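Local coordinates for gene 2 protein (PDB 5C12) that probably cuts DNA as the metal-binding nuclease domain of the large terminase subunit, the enzyme that packages DNA for phage Sf6, at residues I24-L29 and E217-Q222; V48-P53 and H100-G105; P58-Y63 and S247-D252; I74-L79 and E208-K213. The protein carries 1 engineered substitution. One frame throughout, in Å; residues are numbered along the deposited sequence.

Contact 1. Residues I24-L29 and E217-Q222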
loop_
_atom_site.group_PDB
_atom_site.type_symbol
_atom_site.label_atom_id
_atom_site.label_comp_id
_atom_site.label_asym_id
_atom_site.label_seq_id
_atom_site.Cartn_x
_atom_site.Cartn_y
_atom_site.Cartn_z
ATOM N N ILE A 24 -7.771 -10.020 2.829
ATOM C CA ILE A 24 -7.214 -9.660 4.137
ATOM C C ILE A 24 -8.277 -9.795 5.219
ATOM O O ILE A 24 -9.376 -9.274 5.077
ATOM C CB ILE A 24 -6.651 -8.224 4.138
ATOM C CG1 ILE A 24 -5.367 -8.186 3.314
ATOM C CG2 ILE A 24 -6.374 -7.726 5.560
ATOM C CD1 ILE A 24 -4.966 -6.777 2.856
ATOM N N LYS A 25 -7.950 -10.566 6.257
ATOM C CA LYS A 25 -8.804 -10.762 7.414
ATOM C C LYS A 25 -8.617 -9.671 8.455
ATOM O O LYS A 25 -7.502 -9.280 8.769
ATOM C CB LYS A 25 -8.516 -12.127 8.056
ATOM C CG LYS A 25 -8.913 -13.295 7.183
ATOM C CD LYS A 25 -10.421 -13.579 7.290
ATOM C CE LYS A 25 -10.816 -14.730 6.391
ATOM N NZ LYS A 25 -10.356 -14.545 4.985
ATOM N N ARG A 26 -9.731 -9.225 9.026
ATOM C CA ARG A 26 -9.688 -8.218 10.056
ATOM C C ARG A 26 -8.834 -8.674 11.235
ATOM O O ARG A 26 -8.109 -7.885 11.818
ATOM C CB ARG A 26 -11.110 -7.905 10.508
ATOM C CG ARG A 26 -11.186 -6.863 11.581
ATOM C CD ARG A 26 -10.755 -5.535 11.051
ATOM N NE ARG A 26 -10.715 -4.533 12.101
ATOM C CZ ARG A 26 -11.314 -3.352 12.042
ATOM N NH1 ARG A 26 -12.014 -2.982 10.971
ATOM N NH2 ARG A 26 -11.195 -2.528 13.071
ATOM N N GLU A 27 -8.940 -9.941 11.616
ATOM C CA GLU A 27 -8.122 -10.432 12.713
ATOM C C GLU A 27 -6.629 -10.219 12.486
ATOM O O GLU A 27 -5.894 -9.984 13.443
ATOM C CB GLU A 27 -8.389 -11.917 12.973
ATOM C CG GLU A 27 -9.587 -12.164 13.831
ATOM C CD GLU A 27 -9.461 -11.548 15.204
ATOM O OE1 GLU A 27 -8.605 -11.999 16.000
ATOM O OE2 GLU A 27 -10.231 -10.616 15.491
ATOM N N TRP A 28 -6.159 -10.343 11.239
ATOM C CA TRP A 28 -4.752 -10.121 10.959
ATOM C C TRP A 28 -4.390 -8.663 11.244
ATOM O O TRP A 28 -3.315 -8.350 11.751
ATOM C CB TRP A 28 -4.397 -10.404 9.498
ATOM C CG TRP A 28 -4.774 -11.760 8.957
ATOM C CD1 TRP A 28 -5.180 -12.862 9.660
ATOM C CD2 TRP A 28 -4.767 -12.147 7.582
ATOM N NE1 TRP A 28 -5.437 -13.909 8.798
ATOM C CE2 TRP A 28 -5.189 -13.491 7.516
ATOM C CE3 TRP A 28 -4.445 -11.481 6.393
ATOM C CZ2 TRP A 28 -5.292 -14.182 6.311
ATOM C CZ3 TRP A 28 -4.557 -12.160 5.203
ATOM C CH2 TRP A 28 -4.987 -13.498 5.168
ATOM N N LEU A 29 -5.293 -7.760 10.883
ATOM C CA LEU A 29 -5.058 -6.322 11.089
ATOM C C LEU A 29 -5.011 -5.976 12.578
ATOM O O LEU A 29 -4.174 -5.187 13.022
ATOM C CB LEU A 29 -6.141 -5.499 10.381
ATOM C CG LEU A 29 -6.191 -5.696 8.860
ATOM C CD1 LEU A 29 -7.453 -5.050 8.304
ATOM C CD2 LEU A 29 -4.948 -5.125 8.199
ATOM N N GLU A 217 -11.231 -0.325 4.820
ATOM C CA GLU A 217 -10.970 -0.406 3.394
ATOM C C GLU A 217 -10.259 -1.696 3.039
ATOM O O GLU A 217 -10.629 -2.371 2.081
ATOM C CB GLU A 217 -10.147 0.809 2.907
ATOM C CG GLU A 217 -10.912 2.118 2.931
ATOM C CD GLU A 217 -10.141 3.293 2.301
ATOM O OE1 GLU A 217 -9.014 3.065 1.804
ATOM O OE2 GLU A 217 -10.691 4.414 2.326
ATOM N N LEU A 218 -9.263 -2.072 3.836
ATOM C CA LEU A 218 -8.462 -3.257 3.539
ATOM C C LEU A 218 -9.285 -4.552 3.486
ATOM O O LEU A 218 -8.982 -5.455 2.696
ATOM C CB LEU A 218 -7.323 -3.414 4.551
ATOM C CG LEU A 218 -6.109 -2.483 4.398
ATOM C CD1 LEU A 218 -5.152 -2.667 5.551
ATOM C CD2 LEU A 218 -5.375 -2.747 3.088
ATOM N N THR A 219 -10.309 -4.656 4.329
ATOM C CA THR A 219 -11.124 -5.856 4.350
ATOM C C THR A 219 -12.139 -5.916 3.223
ATOM O O THR A 219 -12.877 -6.902 3.117
ATOM C CB THR A 219 -11.847 -6.001 5.689
ATOM O OG1 THR A 219 -12.627 -4.826 5.938
ATOM C CG2 THR A 219 -10.815 -6.199 6.799
ATOM N N GLN A 220 -12.148 -4.891 2.368
ATOM C CA GLN A 220 -13.030 -4.852 1.205
ATOM C C GLN A 220 -12.307 -5.253 -0.080
ATOM O O GLN A 220 -12.957 -5.490 -1.098
ATOM C CB GLN A 220 -13.603 -3.448 1.015
ATOM C CG GLN A 220 -14.399 -2.917 2.202
ATOM C CD GLN A 220 -15.847 -3.297 2.144
ATOM O OE1 GLN A 220 -16.191 -4.479 2.060
ATOM N NE2 GLN A 220 -16.718 -2.295 2.174
ATOM N N ILE A 221 -10.979 -5.307 -0.044
ATOM C CA ILE A 221 -10.194 -5.656 -1.235
ATOM C C ILE A 221 -10.478 -7.124 -1.569
ATOM O O ILE A 221 -10.379 -8.002 -0.705
ATOM C CB ILE A 221 -8.699 -5.416 -1.036
ATOM C CG1 ILE A 221 -8.417 -3.957 -0.663
ATOM C CG2 ILE A 221 -7.923 -5.805 -2.294
ATOM C CD1 ILE A 221 -8.881 -2.945 -1.699
ATOM N N GLN A 222 -10.867 -7.387 -2.811
ATOM C CA GLN A 222 -11.371 -8.711 -3.168
ATOM C C GLN A 222 -10.743 -9.273 -4.433
ATOM O O GLN A 222 -10.484 -8.552 -5.392
ATOM C CB GLN A 222 -12.888 -8.673 -3.378
ATOM C CG GLN A 222 -13.685 -8.514 -2.117
ATOM C CD GLN A 222 -15.149 -8.338 -2.400
ATOM O OE1 GLN A 222 -15.818 -7.530 -1.759
ATOM N NE2 GLN A 222 -15.669 -9.102 -3.364
HETATM O O HOH W 1 -9.657 -7.936 1.965
HETATM O O HOH W 2 -13.094 -4.130 8.656
#
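The guanidinium of R26 meets a water in its own plane, at the NH1 edge, and that water bridges to T219: NH1 donates to it at 2.8 Å, and OG1 of T219 is hydrogen-bonded to it on the far side. The other nitrogens are gripped by carboxylates, NH2 by E212 and NE by E30, so salt bridges and water together fix the rotation of the group. The indole of W28 carries the CB of K25 over one face, 3.5 Å above the plane and toward the rim. Here the start of helix 26-32, with K25 at its N-cap, leans on the end of helix 208-218, where the chain leaves through a type I turn from L218 to I221; both lie beside helix 168-189 of the nuclease domain. T219 puts OG1 between its backbone N and carbonyl carbon (chi1 56°), which lets OG1 bond back to F215 O and turns CG2 toward segment 24-29, 3.9 Å from L29 CD1. Deeper in, L29 CD2 touches L218 CD1 at 3.6 Å, while I24 CD1 reaches the other methyl of L218, CD2, at 4.1 Å. A second water takes the N-H of I24 at 2.9 Å and sits between the carbonyl oxygens of L218 and I221, 2.7 Å from L218 O.

Contact 2. Residues V48-P53 and H100-G105. With MG (magnesium ion), chain B; MG (magnesium ion), chain C.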
loop_
_atom_site.group_PDB
_atom_site.type_symbol
_atom_site.label_atom_id
_atom_site.label_comp_id
_atom_site.label_asym_id
_atom_site.label_seq_id
_atom_site.Cartn_x
_atom_site.Cartn_y
_atom_site.Cartn_z
ATOM N N VAL A 48 9.403 4.535 3.151
ATOM C CA VAL A 48 8.668 4.464 1.904
ATOM C C VAL A 48 7.290 5.068 2.074
ATOM O O VAL A 48 6.540 4.682 2.970
ATOM C CB VAL A 48 8.517 3.011 1.387
ATOM C CG1 VAL A 48 7.907 3.003 -0.024
ATOM C CG2 VAL A 48 9.850 2.274 1.385
ATOM N N SER A 49 6.940 5.985 1.188
ATOM C CA SER A 49 5.674 6.703 1.235
ATOM C C SER A 49 4.994 6.564 -0.103
ATOM O O SER A 49 5.666 6.460 -1.140
ATOM C CB SER A 49 5.894 8.196 1.495
ATOM O OG SER A 49 6.448 8.452 2.771
ATOM N N ALA A 50 3.675 6.563 -0.117
ATOM C CA ALA A 50 2.943 6.472 -1.364
ATOM C C ALA A 50 1.642 7.241 -1.302
ATOM O O ALA A 50 1.059 7.455 -0.234
ATOM C CB ALA A 50 2.692 4.998 -1.769
ATOM N N HIS A 51 1.194 7.681 -2.473
ATOM C CA HIS A 51 0.045 8.547 -2.628
ATOM C C HIS A 51 -0.920 8.017 -3.663
ATOM O O HIS A 51 -0.538 7.677 -4.792
ATOM C CB HIS A 51 0.537 9.936 -3.069
ATOM C CG HIS A 51 -0.541 10.903 -3.479
ATOM N ND1 HIS A 51 -1.643 11.177 -2.701
ATOM C CD2 HIS A 51 -0.629 11.722 -4.557
ATOM C CE1 HIS A 51 -2.391 12.091 -3.305
ATOM N NE2 HIS A 51 -1.790 12.440 -4.431
ATOM N N ASP A 52 -2.191 7.992 -3.287
ATOM C CA ASP A 52 -3.276 7.665 -4.184
ATOM C C ASP A 52 -4.046 8.942 -4.453
ATOM O O ASP A 52 -4.685 9.498 -3.563
ATOM C CB ASP A 52 -4.205 6.627 -3.565
ATOM C CG ASP A 52 -5.353 6.290 -4.473
ATOM O OD1 ASP A 52 -5.750 7.173 -5.266
ATOM O OD2 ASP A 52 -5.845 5.152 -4.423
ATOM N N PRO A 53 -3.960 9.465 -5.685
ATOM C CA PRO A 53 -4.535 10.774 -5.993
ATOM C C PRO A 53 -6.048 10.772 -6.236
ATOM O O PRO A 53 -6.621 11.775 -6.682
ATOM C CB PRO A 53 -3.794 11.159 -7.267
ATOM C CG PRO A 53 -3.542 9.894 -7.927
ATOM C CD PRO A 53 -3.244 8.884 -6.836
ATOM N N HIS A 100 11.874 7.047 -0.465
ATOM C CA HIS A 100 11.200 6.677 -1.699
ATOM C C HIS A 100 9.749 7.081 -1.619
ATOM O O HIS A 100 9.084 6.827 -0.624
ATOM C CB HIS A 100 11.290 5.168 -1.912
ATOM C CG HIS A 100 12.680 4.635 -1.852
ATOM N ND1 HIS A 100 13.594 4.824 -2.863
ATOM C CD2 HIS A 100 13.317 3.909 -0.901
ATOM C CE1 HIS A 100 14.733 4.238 -2.537
ATOM N NE2 HIS A 100 14.590 3.671 -1.354
ATOM N N TYR A 101 9.241 7.660 -2.690
ATOM C CA TYR A 101 7.850 8.058 -2.812
ATOM C C TYR A 101 7.293 7.446 -4.078
ATOM O O TYR A 101 7.938 7.521 -5.132
ATOM C CB TYR A 101 7.765 9.557 -2.926
ATOM C CG TYR A 101 6.428 10.141 -3.251
ATOM C CD1 TYR A 101 6.084 10.456 -4.544
ATOM C CD2 TYR A 101 5.524 10.474 -2.237
ATOM C CE1 TYR A 101 4.882 11.028 -4.845
ATOM C CE2 TYR A 101 4.317 11.053 -2.528
ATOM C CZ TYR A 101 3.996 11.329 -3.843
ATOM O OH TYR A 101 2.815 11.943 -4.187
ATOM N N LEU A 102 6.109 6.859 -3.970
ATOM C CA LEU A 102 5.376 6.344 -5.119
ATOM C C LEU A 102 4.022 7.009 -5.216
ATOM O O LEU A 102 3.476 7.487 -4.213
ATOM C CB LEU A 102 5.190 4.833 -5.029
ATOM C CG LEU A 102 6.464 4.002 -4.854
ATOM C CD1 LEU A 102 6.711 3.765 -3.372
ATOM C CD2 LEU A 102 6.348 2.670 -5.583
ATOM N N TRP A 103 3.461 7.055 -6.422
ATOM C CA TRP A 103 2.087 7.487 -6.559
ATOM C C TRP A 103 1.432 6.756 -7.706
ATOM O O TRP A 103 2.118 6.300 -8.626
ATOM C CB TRP A 103 1.996 9.007 -6.758
ATOM C CG TRP A 103 2.205 9.460 -8.176
ATOM C CD1 TRP A 103 1.236 9.789 -9.073
ATOM C CD2 TRP A 103 3.460 9.648 -8.853
ATOM N NE1 TRP A 103 1.803 10.153 -10.273
ATOM C CE2 TRP A 103 3.165 10.063 -10.162
ATOM C CE3 TRP A 103 4.793 9.471 -8.484
ATOM C CZ2 TRP A 103 4.158 10.332 -11.099
ATOM C CZ3 TRP A 103 5.775 9.707 -9.417
ATOM C CH2 TRP A 103 5.455 10.149 -10.707
ATOM N N ASP A 104 0.111 6.652 -7.659
ATOM C CA ASP A 104 -0.648 5.966 -8.686
ATOM C C ASP A 104 -0.749 6.841 -9.921
ATOM O O ASP A 104 -1.353 7.907 -9.905
ATOM C CB ASP A 104 -2.038 5.607 -8.161
ATOM C CG ASP A 104 -2.921 4.951 -9.193
ATOM O OD1 ASP A 104 -2.439 4.538 -10.267
ATOM O OD2 ASP A 104 -4.137 4.855 -8.933
ATOM N N GLY A 105 -0.120 6.376 -10.997
ATOM C CA GLY A 105 -0.155 7.091 -12.254
ATOM C C GLY A 105 -0.977 6.416 -13.325
ATOM O O GLY A 105 -0.913 6.818 -14.501
HETATM MG MG MG B . -5.727 4.986 -7.690
HETATM MG MG MG C . -6.897 4.076 -5.780
HETATM O O HOH W 3 -7.130 5.556 -6.947
HETATM O O HOH W 4 -5.138 3.379 -6.839
HETATM O O HOH W 5 -8.593 4.576 -4.688
HETATM O O HOH W 6 -8.061 3.086 -7.172
#
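V48-H51 and H100-W103 pair as parallel neighbours in the mixed sheet of an RNase H-like nuclease core, between strands 126-130 and 61-67, and their ends carry two metal-binding aspartates. Four backbone hydrogen bonds hold the register V48-H100, S49-Y101, A50-L102 and H51-W103: S49 N to H100 O, L102 N to S49 O and H51 N to L102 O, closed by D104 N to H51 O at 3.1 Å. On one face V48 CG1 meets L102 CD1 at 3.6 Å, while A50 CB packs on L102 CB at 4.1 Å. On the other, H51 and Y101 run side by side in the same direction, each with CG anti to its backbone nitrogen (chi1 171° and 172°), which brings the phenol OH to 3.2 Å from H51 CB. The imidazole of H51 has the N of P53 over the centre of one face and gives ND1 to G62 O in the next strand. P53 in turn lays its CD 3.7 Å from D104 CB, crossing that side chain at about a right angle. Beyond the strand ends D52 OD2 binds one magnesium at 2.0 Å, a site D252 completes, with D52 OD1 held by the backbone N of S54. A second modelled magnesium is doubtful, lying too close to the first; D104 OD2 reaches it at 2.0 Å, while D104 OD1 is hydrogen-bonded to the backbone N of D106.

Contact 3. Residues P58-Y63 and S247-D252. With MG (magnesium ion), chain C.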
loop_
_atom_site.group_PDB
_atom_site.type_symbol
_atom_site.label_atom_id
_atom_site.label_comp_id
_atom_site.label_asym_id
_atom_site.label_seq_id
_atom_site.Cartn_x
_atom_site.Cartn_y
_atom_site.Cartn_z
ATOM N N PRO A 58 -10.935 15.305 -7.850
ATOM C CA PRO A 58 -11.205 16.132 -6.673
ATOM C C PRO A 58 -11.634 15.375 -5.419
ATOM O O PRO A 58 -11.774 16.008 -4.368
ATOM C CB PRO A 58 -12.366 16.998 -7.149
ATOM C CG PRO A 58 -13.161 16.062 -8.015
ATOM C CD PRO A 58 -12.146 15.144 -8.680
ATOM N N ASP A 59 -11.852 14.068 -5.520
ATOM C CA ASP A 59 -12.373 13.300 -4.387
ATOM C C ASP A 59 -11.255 12.870 -3.426
ATOM O O ASP A 59 -10.099 13.255 -3.607
ATOM C CB ASP A 59 -13.194 12.101 -4.882
ATOM C CG ASP A 59 -14.458 12.533 -5.626
ATOM O OD1 ASP A 59 -15.427 12.970 -4.971
ATOM O OD2 ASP A 59 -14.476 12.443 -6.869
ATOM N N ALA A 60 -11.619 12.103 -2.404
ATOM C CA ALA A 60 -10.727 11.811 -1.276
ATOM C C ALA A 60 -9.460 11.080 -1.696
ATOM O O ALA A 60 -9.508 10.106 -2.445
ATOM C CB ALA A 60 -11.441 11.015 -0.228
ATOM N N LYS A 61 -8.329 11.542 -1.177
ATOM C CA LYS A 61 -7.041 11.004 -1.556
ATOM C C LYS A 61 -6.374 10.251 -0.412
ATOM O O LYS A 61 -6.748 10.406 0.748
ATOM C CB LYS A 61 -6.137 12.139 -2.005
ATOM C CG LYS A 61 -6.699 12.880 -3.226
ATOM C CD LYS A 61 -6.086 14.227 -3.453
ATOM C CE LYS A 61 -6.565 14.785 -4.773
ATOM N NZ LYS A 61 -8.044 14.895 -4.838
ATOM N N GLY A 62 -5.363 9.459 -0.732
ATOM C CA GLY A 62 -4.704 8.660 0.280
ATOM C C GLY A 62 -3.208 8.853 0.325
ATOM O O GLY A 62 -2.571 9.158 -0.706
ATOM N N TYR A 63 -2.649 8.697 1.513
ATOM C CA TYR A 63 -1.216 8.669 1.738
ATOM C C TYR A 63 -0.887 7.643 2.798
ATOM O O TYR A 63 -1.616 7.488 3.764
ATOM C CB TYR A 63 -0.734 10.038 2.186
ATOM C CG TYR A 63 0.707 10.110 2.625
ATOM C CD1 TYR A 63 1.086 9.775 3.903
ATOM C CD2 TYR A 63 1.696 10.509 1.750
ATOM C CE1 TYR A 63 2.399 9.842 4.308
ATOM C CE2 TYR A 63 2.996 10.579 2.141
ATOM C CZ TYR A 63 3.358 10.244 3.407
ATOM O OH TYR A 63 4.683 10.364 3.785
ATOM N N SER A 247 -14.015 4.222 -3.304
ATOM C CA SER A 247 -12.648 3.927 -3.709
ATOM C C SER A 247 -11.769 3.808 -2.465
ATOM O O SER A 247 -11.809 4.676 -1.590
ATOM C CB SER A 247 -12.129 5.021 -4.631
ATOM O OG SER A 247 -10.982 4.569 -5.327
ATOM N N PRO A 248 -10.983 2.721 -2.377
ATOM C CA PRO A 248 -10.199 2.459 -1.169
ATOM C C PRO A 248 -8.826 3.109 -1.237
ATOM O O PRO A 248 -7.807 2.422 -1.349
ATOM C CB PRO A 248 -10.112 0.934 -1.163
ATOM C CG PRO A 248 -10.020 0.579 -2.624
ATOM C CD PRO A 248 -10.943 1.572 -3.307
ATOM N N ASN A 249 -8.802 4.437 -1.170
ATOM C CA ASN A 249 -7.558 5.156 -1.414
ATOM C C ASN A 249 -6.506 4.978 -0.337
ATOM O O ASN A 249 -5.309 5.035 -0.626
ATOM C CB ASN A 249 -7.812 6.637 -1.582
ATOM C CG ASN A 249 -9.028 6.925 -2.412
ATOM O OD1 ASN A 249 -8.967 6.857 -3.618
ATOM N ND2 ASN A 249 -10.147 7.251 -1.763
ATOM N N LEU A 250 -6.927 4.786 0.919
ATOM C CA LEU A 250 -5.962 4.543 1.984
ATOM C C LEU A 250 -5.315 3.165 1.799
ATOM O O LEU A 250 -4.092 3.016 1.926
ATOM C CB LEU A 250 -6.618 4.621 3.366
ATOM C CG LEU A 250 -7.356 5.893 3.722
ATOM C CD1 LEU A 250 -8.045 5.684 5.055
ATOM C CD2 LEU A 250 -6.381 7.053 3.762
ATOM N N ALA A 251 -6.147 2.155 1.514
ATOM C CA ALA A 251 -5.650 0.806 1.230
ATOM C C ALA A 251 -4.689 0.800 0.056
ATOM O O ALA A 251 -3.645 0.172 0.112
ATOM C CB ALA A 251 -6.814 -0.163 0.954
ATOM N N ASP A 252 -5.046 1.529 -1.002
ATOM C CA ASP A 252 -4.196 1.549 -2.199
ATOM C C ASP A 252 -2.853 2.216 -1.911
ATOM O O ASP A 252 -1.813 1.804 -2.421
ATOM C CB ASP A 252 -4.897 2.304 -3.337
ATOM C CG ASP A 252 -6.003 1.499 -4.009
ATOM O OD1 ASP A 252 -6.222 0.303 -3.700
ATOM O OD2 ASP A 252 -6.677 2.097 -4.867
HETATM MG MG MG C . -6.897 4.076 -5.780
HETATM O O HOH W 7 -11.687 9.043 -3.448
HETATM O O HOH W 5 -8.593 4.576 -4.688
HETATM O O HOH W 4 -5.138 3.379 -6.839
HETATM O O HOH W 3 -7.130 5.556 -6.947
HETATM O O HOH W 6 -8.061 3.086 -7.172
#
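G62 and L250 bring their backbones to 4.6 Å, CA to CA, where strand 61-67 passes the first turn of helix 249-256, a strand-helix contact beside the metal site of the RNase H-like core. P248 is the N-cap and the centre of an inverse gamma turn that leads the chain into the helix. With no side chain on G62, its CA lies 3.8 Å from N249 O, and L250 CD2 comes in over the same CA at 4.2 Å. N249 does most of the side-chain work. Its ND2 is 3.0 Å from A60 O, but too badly angled for a hydrogen bond; a water spans the two instead, donating to A60 O at 2.6 Å and accepting from N249 ND2 at 2.9 Å. The amide's other end, OD1, receives a hydrogen bond from a water on the magnesium, and S247 OG receives one from the same water. N249 is thus second-shell here, positioning a metal-bound water, although it is a manganese-binding residue in another structure of this protein. From one helical turn further on, D252 joins the metal itself: OD1 is held by Y173 OH, and OD2 binds the magnesium at 2.2 Å.

Contact 4. Residues I74-L79 and E208-K213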
loop_
_atom_site.group_PDB
_atom_site.type_symbol
_atom_site.label_atom_id
_atom_site.label_comp_id
_atom_site.label_asym_id
_atom_site.label_seq_id
_atom_site.Cartn_x
_atom_site.Cartn_y
_atom_site.Cartn_z
ATOM N N ILE A 74 -0.978 7.165 8.120
ATOM C CA ILE A 74 -2.073 6.943 7.173
ATOM C C ILE A 74 -2.929 8.193 7.142
ATOM O O ILE A 74 -3.494 8.618 8.165
ATOM C CB ILE A 74 -2.968 5.743 7.595
ATOM C CG1 ILE A 74 -2.179 4.419 7.662
ATOM C CG2 ILE A 74 -4.178 5.650 6.708
ATOM C CD1 ILE A 74 -1.684 3.840 6.340
ATOM N N ALA A 75 -3.003 8.853 5.992
ATOM C CA ALA A 75 -3.623 10.161 5.930
ATOM C C ALA A 75 -4.564 10.244 4.761
ATOM O O ALA A 75 -4.317 9.663 3.716
ATOM C CB ALA A 75 -2.559 11.284 5.819
ATOM N N GLU A 76 -5.634 10.989 4.959
ATOM C CA GLU A 76 -6.626 11.272 3.926
ATOM C C GLU A 76 -6.499 12.736 3.492
ATOM O O GLU A 76 -6.269 13.647 4.307
ATOM C CB GLU A 76 -8.039 10.954 4.440
ATOM C CG GLU A 76 -8.454 11.751 5.689
ATOM C CD GLU A 76 -9.812 11.364 6.282
ATOM O OE1 GLU A 76 -10.395 10.344 5.854
ATOM O OE2 GLU A 76 -10.284 12.115 7.165
ATOM N N GLY A 77 -6.648 12.958 2.193
ATOM C CA GLY A 77 -6.518 14.281 1.625
ATOM C C GLY A 77 -7.839 14.715 1.038
ATOM O O GLY A 77 -8.306 14.148 0.047
ATOM N N LEU A 78 -8.463 15.699 1.681
ATOM C CA LEU A 78 -9.834 16.062 1.403
ATOM C C LEU A 78 -9.963 17.421 0.721
ATOM O O LEU A 78 -9.232 18.354 1.044
ATOM C CB LEU A 78 -10.603 16.084 2.726
ATOM C CG LEU A 78 -10.470 14.804 3.563
ATOM C CD1 LEU A 78 -11.269 14.992 4.841
ATOM C CD2 LEU A 78 -10.931 13.583 2.762
ATOM N N LEU A 79 -10.932 17.533 -0.181
ATOM C CA LEU A 79 -11.289 18.795 -0.834
ATOM C C LEU A 79 -10.130 19.438 -1.570
ATOM O O LEU A 79 -9.995 20.675 -1.590
ATOM C CB LEU A 79 -11.870 19.776 0.178
ATOM C CG LEU A 79 -13.107 19.273 0.934
ATOM C CD1 LEU A 79 -13.741 20.399 1.778
ATOM C CD2 LEU A 79 -14.148 18.648 0.006
ATOM N N GLU A 208 -5.865 6.236 16.047
ATOM C CA GLU A 208 -6.904 5.219 16.021
ATOM C C GLU A 208 -7.924 5.428 14.892
ATOM O O GLU A 208 -8.311 4.480 14.216
ATOM C CB GLU A 208 -7.623 5.192 17.372
ATOM C CG GLU A 208 -8.493 3.987 17.560
ATOM C CD GLU A 208 -9.009 3.875 18.982
ATOM O OE1 GLU A 208 -9.150 4.930 19.635
ATOM O OE2 GLU A 208 -9.257 2.740 19.437
ATOM N N LYS A 209 -8.357 6.664 14.699
ATOM C CA LYS A 209 -9.418 6.970 13.734
ATOM C C LYS A 209 -8.977 6.597 12.317
ATOM O O LYS A 209 -9.693 5.899 11.595
ATOM C CB LYS A 209 -9.770 8.459 13.810
ATOM C CG LYS A 209 -10.637 8.982 12.691
ATOM C CD LYS A 209 -12.098 8.701 12.918
ATOM C CE LYS A 209 -12.957 9.744 12.213
ATOM N NZ LYS A 209 -14.400 9.381 12.238
ATOM N N MET A 210 -7.797 7.047 11.930
ATOM C CA MET A 210 -7.310 6.742 10.594
ATOM C C MET A 210 -6.975 5.256 10.442
ATOM O O MET A 210 -7.127 4.683 9.360
ATOM C CB MET A 210 -6.103 7.628 10.220
ATOM C CG MET A 210 -6.441 9.108 9.959
ATOM S SD MET A 210 -7.816 9.305 8.810
ATOM C CE MET A 210 -7.192 8.494 7.379
ATOM N N LEU A 211 -6.496 4.623 11.507
ATOM C CA LEU A 211 -6.189 3.207 11.425
ATOM C C LEU A 211 -7.467 2.405 11.153
ATOM O O LEU A 211 -7.464 1.491 10.327
ATOM C CB LEU A 211 -5.492 2.725 12.703
ATOM C CG LEU A 211 -4.941 1.306 12.677
ATOM C CD1 LEU A 211 -3.897 1.149 11.603
ATOM C CD2 LEU A 211 -4.372 0.946 14.066
ATOM N N GLU A 212 -8.548 2.735 11.858
ATOM C CA GLU A 212 -9.852 2.102 11.647
ATOM C C GLU A 212 -10.358 2.331 10.213
ATOM O O GLU A 212 -10.915 1.417 9.602
ATOM C CB GLU A 212 -10.887 2.608 12.652
ATOM C CG GLU A 212 -12.263 2.014 12.416
ATOM C CD GLU A 212 -12.207 0.499 12.330
ATOM O OE1 GLU A 212 -11.558 -0.088 13.225
ATOM O OE2 GLU A 212 -12.773 -0.098 11.373
ATOM N N LYS A 213 -10.187 3.534 9.678
ATOM C CA LYS A 213 -10.624 3.785 8.299
ATOM C C LYS A 213 -9.852 2.911 7.317
ATOM O O LYS A 213 -10.434 2.334 6.377
ATOM C CB LYS A 213 -10.430 5.264 7.904
ATOM C CG LYS A 213 -11.326 6.235 8.638
ATOM C CD LYS A 213 -11.345 7.552 7.874
ATOM C CE LYS A 213 -12.213 8.577 8.527
ATOM N NZ LYS A 213 -12.548 9.650 7.539
HETATM O O HOH W 8 -11.049 11.316 9.610
#
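E76 and K213 make the polar half of this contact, and M210 the apolar half, where helix 208-218 lies across strand 70-77 of the RNase H-like sheet. The two short segments run at 82°, with axes 8.2 Å apart at closest approach. On the apolar side, M210 folds back at chi2 and chi3 (-50° and -60°), so its thioether curls over the strand backbone instead of reaching past it. M210 CB rests 3.5 Å from I74 O, and CE ends 3.8 Å from E76 N, with I74 CG2 beside it at 4.2 Å. L250 of helix 249-256 touches both I74 and M210. The sulfur faces the glutamate, whose chain passes obliquely across the thioether, with M210 SD 3.8 Å from E76 CD. On the polar side, E76 and K213 are both extended beyond CG and cross at about a right angle at the surface of the domain. A water backs up their salt bridge, donating to E76 OE2 at 2.7 Å and accepting a weak bond from K213 NZ. The direct link runs from K213 NZ to the syn lone pair of E76 OE1, at 2.8 Å.

Contacts 2, 3 and 4 follow one another across a single sheet, through neighbouring strands 47-52, 61-67 and 70-77. Contacts 2 and 3 have centres 11 Å apart and share one magnesium with its waters, so the metal site is assembled from strand ends and a helix that are far apart in sequence. Contacts 3 and 4 are centred 9 Å apart and joined by backbone bonds between their strands. Contact 1 uses the same helix, 208-218, as contact 4, linked to it through R26 and E212; E217 OE1 also bonds A251 N of contact 3. Along the chain, contact 1 spans the other strand segments, bringing helix 26-32, the first of this domain, against the end of helix 208-218.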